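Local coordinates for DUF3247 family protein (Xanthomonas campestris pv. campestris, PDB 2E12) that is of unknown function but adopts a variant of the Sm-like fold, the fold of proteins that commonly bind RNA, at residues Y4-Y9 with W82-I86. Sequence-based numbering, arbitrary orientation.
Sequences YAPHVY and WMDRI
Ala5 faces Trp82 and His7 faces Asp84 with their CA atoms 8.4 and 8.1 Å apart, a spacing too wide for backbone pairing, so the irregular segment 4-9 meets segment 82-86 mainly through side chains. At one end Trp82 offers an indole face to two small neighbours. Pro6 stands on edge over it, its CG above the five-membered ring (3.7 Å from the centroid, 13° off the normal, a CH-pi contact) and its CD by the fused CE2, while Ala5 sets CB over the benzene half, 3.4 Å from Trp82 CZ3. Tyr54 of strand 44-55 meets the same tryptophan edge-to-face.

The other end is polar. Tyr9 OH donates a 2.8 Å hydrogen bond to Asp84 OD1 on its anti side, 17° out of the carboxylate plane. Asp84 CG sits between its own backbone N and carbonyl carbon (chi1 55°), which carries the carboxylate toward the phenol, and CB comes 3.2 Å from Tyr9 CE2. His7 CB flanks the same oxygen at 3.5 Å. Arg85, bent at chi2 and chi3, brings NE to 3.7 Å from Asp84 OD2, a long pairing of charges without a directed N-H; its NH2 forms a salt bridge with Asp36.

Backbone hydrogen bonds of Ala5 with Arg55 and of Tyr9 with Ser63 tie the N-terminal segment to the beta-hairpin of strands 44-55 and 61-70. The contact joins the lead-in to helix 12-23 with the short 3-10 turn 83-85 between the last two strands, a turn characteristic of SH3-like barrels, of which this Sm-like fold is a variant.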
ATOM      1  N   TYR A   4      -1.651 -22.858  -7.660  1.00  2.75           N
ATOM      2  CA  TYR A   4      -3.039 -22.390  -7.708  1.00  2.75           C
ATOM      3  C   TYR A   4      -3.544 -21.849  -6.372  1.00  2.75           C
ATOM      4  O   TYR A   4      -3.208 -22.368  -5.307  1.00  6.58           O
ATOM      5  CB  TYR A   4      -3.965 -23.519  -8.189  1.00  2.75           C
ATOM      6  CG  TYR A   4      -3.737 -23.914  -9.640  1.00  2.75           C
ATOM      7  CD1 TYR A   4      -2.601 -24.635 -10.024  1.00  2.75           C
ATOM      8  CD2 TYR A   4      -4.628 -23.510 -10.644  1.00  2.75           C
ATOM      9  CE1 TYR A   4      -2.351 -24.934 -11.378  1.00  2.75           C
ATOM     10  CE2 TYR A   4      -4.389 -23.811 -11.998  1.00  2.75           C
ATOM     11  CZ  TYR A   4      -3.249 -24.517 -12.357  1.00  2.75           C
ATOM     12  OH  TYR A   4      -2.991 -24.776 -13.695  1.00  2.75           O
ATOM     13  N   ALA A   5      -4.329 -20.780  -6.440  1.00  6.58           N
ATOM     14  CA  ALA A   5      -4.891 -20.158  -5.247  1.00  6.58           C
ATOM     15  C   ALA A   5      -6.381 -19.960  -5.468  1.00  6.58           C
ATOM     16  O   ALA A   5      -6.830 -19.821  -6.603  1.00  6.58           O
ATOM     17  CB  ALA A   5      -4.209 -18.810  -4.973  1.00  6.58           C
ATOM     18  N   PRO A   6      -7.165 -19.971  -4.386  1.00  2.75           N
ATOM     19  CA  PRO A   6      -8.616 -19.786  -4.452  1.00  2.75           C
ATOM     20  C   PRO A   6      -9.051 -18.479  -5.143  1.00  2.75           C
ATOM     21  O   PRO A   6     -10.079 -18.456  -5.814  1.00  6.58           O
ATOM     22  CB  PRO A   6      -9.051 -19.870  -2.980  1.00  2.75           C
ATOM     23  CG  PRO A   6      -7.753 -19.707  -2.189  1.00  2.75           C
ATOM     24  CD  PRO A   6      -6.758 -20.409  -3.041  1.00  2.75           C
ATOM     25  N   HIS A   7      -8.273 -17.406  -4.972  1.00  6.58           N
ATOM     26  CA  HIS A   7      -8.568 -16.107  -5.602  1.00  6.58           C
ATOM     27  C   HIS A   7      -7.253 -15.397  -5.935  1.00  6.58           C
ATOM     28  O   HIS A   7      -6.250 -15.626  -5.263  1.00  6.58           O
ATOM     29  CB  HIS A   7      -9.373 -15.189  -4.660  1.00  6.58           C
ATOM     30  CG  HIS A   7     -10.609 -15.815  -4.090  1.00 17.56           C
ATOM     31  ND1 HIS A   7     -10.575 -16.697  -3.031  1.00 28.54           N
ATOM     32  CD2 HIS A   7     -11.914 -15.669  -4.418  1.00 28.54           C
ATOM     33  CE1 HIS A   7     -11.808 -17.066  -2.729  1.00 39.52           C
ATOM     34  NE2 HIS A   7     -12.638 -16.456  -3.555  1.00 39.52           N
ATOM     35  N   VAL A   8      -7.252 -14.547  -6.967  1.00  6.58           N
ATOM     36  CA  VAL A   8      -6.047 -13.784  -7.358  1.00  6.58           C
ATOM     37  C   VAL A   8      -6.436 -12.346  -7.768  1.00  6.58           C
ATOM     38  O   VAL A   8      -7.535 -12.126  -8.276  1.00  6.58           O
ATOM     39  CB  VAL A   8      -5.259 -14.472  -8.524  1.00  6.58           C
ATOM     40  CG1 VAL A   8      -4.629 -15.772  -8.041  1.00 17.56           C
ATOM     41  CG2 VAL A   8      -6.188 -14.743  -9.703  1.00 17.56           C
ATOM     42  N   TYR A   9      -5.527 -11.388  -7.570  1.00  6.58           N
ATOM     43  CA  TYR A   9      -5.803  -9.960  -7.850  1.00  6.58           C
ATOM     44  C   TYR A   9      -4.851  -9.210  -8.801  1.00  6.58           C
ATOM     45  O   TYR A   9      -3.636  -9.377  -8.745  1.00  6.58           O
ATOM     46  CB  TYR A   9      -5.854  -9.205  -6.518  1.00  6.58           C
ATOM     47  CG  TYR A   9      -6.832  -9.812  -5.536  1.00 17.56           C
ATOM     48  CD1 TYR A   9      -8.180  -9.450  -5.549  1.00 28.54           C
ATOM     49  CD2 TYR A   9      -6.424 -10.804  -4.646  1.00 28.54           C
ATOM     50  CE1 TYR A   9      -9.098 -10.063  -4.705  1.00 39.52           C
ATOM     51  CE2 TYR A   9      -7.333 -11.424  -3.802  1.00 39.52           C
ATOM     52  CZ  TYR A   9      -8.669 -11.050  -3.836  1.00 50.50           C
ATOM     53  OH  TYR A   9      -9.577 -11.667  -3.006  1.00 61.48           O
ATOM     54  N   TRP A  82      -4.910 -17.253   3.534  1.00  6.58           N
ATOM     55  CA  TRP A  82      -4.606 -16.484   2.337  1.00  6.58           C
ATOM     56  C   TRP A  82      -4.809 -15.033   2.764  1.00  6.58           C
ATOM     57  O   TRP A  82      -5.809 -14.699   3.404  1.00  6.58           O
ATOM     58  CB  TRP A  82      -5.531 -16.860   1.174  1.00  6.58           C
ATOM     59  CG  TRP A  82      -5.252 -18.231   0.634  1.00 17.56           C
ATOM     60  CD1 TRP A  82      -5.834 -19.399   1.025  1.00 28.54           C
ATOM     61  CD2 TRP A  82      -4.266 -18.583  -0.343  1.00 28.54           C
ATOM     62  NE1 TRP A  82      -5.273 -20.460   0.355  1.00 39.52           N
ATOM     63  CE2 TRP A  82      -4.307 -19.988  -0.493  1.00 39.52           C
ATOM     64  CE3 TRP A  82      -3.349 -17.848  -1.108  1.00 39.52           C
ATOM     65  CZ2 TRP A  82      -3.464 -20.676  -1.376  1.00 50.50           C
ATOM     66  CZ3 TRP A  82      -2.508 -18.533  -1.987  1.00 50.50           C
ATOM     67  CH2 TRP A  82      -2.575 -19.934  -2.111  1.00 61.48           C
ATOM     68  N   MET A  83      -3.848 -14.181   2.424  1.00  6.58           N
ATOM     69  CA  MET A  83      -3.878 -12.780   2.834  1.00  6.58           C
ATOM     70  C   MET A  83      -4.981 -11.858   2.309  1.00  6.58           C
ATOM     71  O   MET A  83      -5.223 -10.808   2.901  1.00  6.58           O
ATOM     72  CB  MET A  83      -2.500 -12.159   2.581  1.00  6.58           C
ATOM     73  CG  MET A  83      -1.462 -12.595   3.615  1.00 17.56           C
ATOM     74  SD  MET A  83       0.256 -12.354   3.100  1.00 28.54           S
ATOM     75  CE  MET A  83       0.502 -10.632   3.524  1.00 39.52           C
ATOM     76  N   ASP A  84      -5.656 -12.228   1.224  1.00  6.58           N
ATOM     77  CA  ASP A  84      -6.737 -11.380   0.714  1.00  6.58           C
ATOM     78  C   ASP A  84      -7.930 -11.349   1.677  1.00  6.58           C
ATOM     79  O   ASP A  84      -8.880 -10.589   1.487  1.00  6.58           O
ATOM     80  CB  ASP A  84      -7.217 -11.866  -0.659  1.00  6.58           C
ATOM     81  CG  ASP A  84      -7.633 -13.330  -0.658  1.00 17.56           C
ATOM     82  OD1 ASP A  84      -8.321 -13.748  -1.614  1.00 28.54           O
ATOM     83  OD2 ASP A  84      -7.271 -14.062   0.284  1.00 28.54           O
ATOM     84  N   ARG A  85      -7.874 -12.175   2.713  1.00  6.58           N
ATOM     85  CA  ARG A  85      -8.950 -12.252   3.701  1.00  6.58           C
ATOM     86  C   ARG A  85      -8.769 -11.260   4.858  1.00  6.58           C
ATOM     87  O   ARG A  85      -9.654 -11.115   5.706  1.00  6.58           O
ATOM     88  CB  ARG A  85      -9.029 -13.673   4.267  1.00  6.58           C
ATOM     89  CG  ARG A  85      -9.056 -14.779   3.214  1.00 17.56           C
ATOM     90  CD  ARG A  85     -10.393 -14.873   2.469  1.00 28.54           C
ATOM     91  NE  ARG A  85     -10.687 -13.695   1.654  1.00 39.52           N
ATOM     92  CZ  ARG A  85     -11.778 -13.557   0.906  1.00 50.50           C
ATOM     93  NH1 ARG A  85     -12.684 -14.525   0.864  1.00 61.48           N
ATOM     94  NH2 ARG A  85     -11.965 -12.452   0.199  1.00 61.48           N
ATOM     95  N   ILE A  86      -7.630 -10.574   4.891  1.00  2.75           N
ATOM     96  CA  ILE A  86      -7.334  -9.624   5.968  1.00  2.75           C
ATOM     97  C   ILE A  86      -7.947  -8.243   5.824  1.00  2.75           C
ATOM     98  O   ILE A  86      -7.927  -7.661   4.749  1.00  6.58           O
ATOM     99  CB  ILE A  86      -5.812  -9.450   6.148  1.00  2.75           C
ATOM    100  CG1 ILE A  86      -5.224 -10.766   6.666  1.00  2.75           C
ATOM    101  CG2 ILE A  86      -5.522  -8.260   7.081  1.00  2.75           C
ATOM    102  CD1 ILE A  86      -3.712 -10.809   6.754  1.00  2.75           C
TER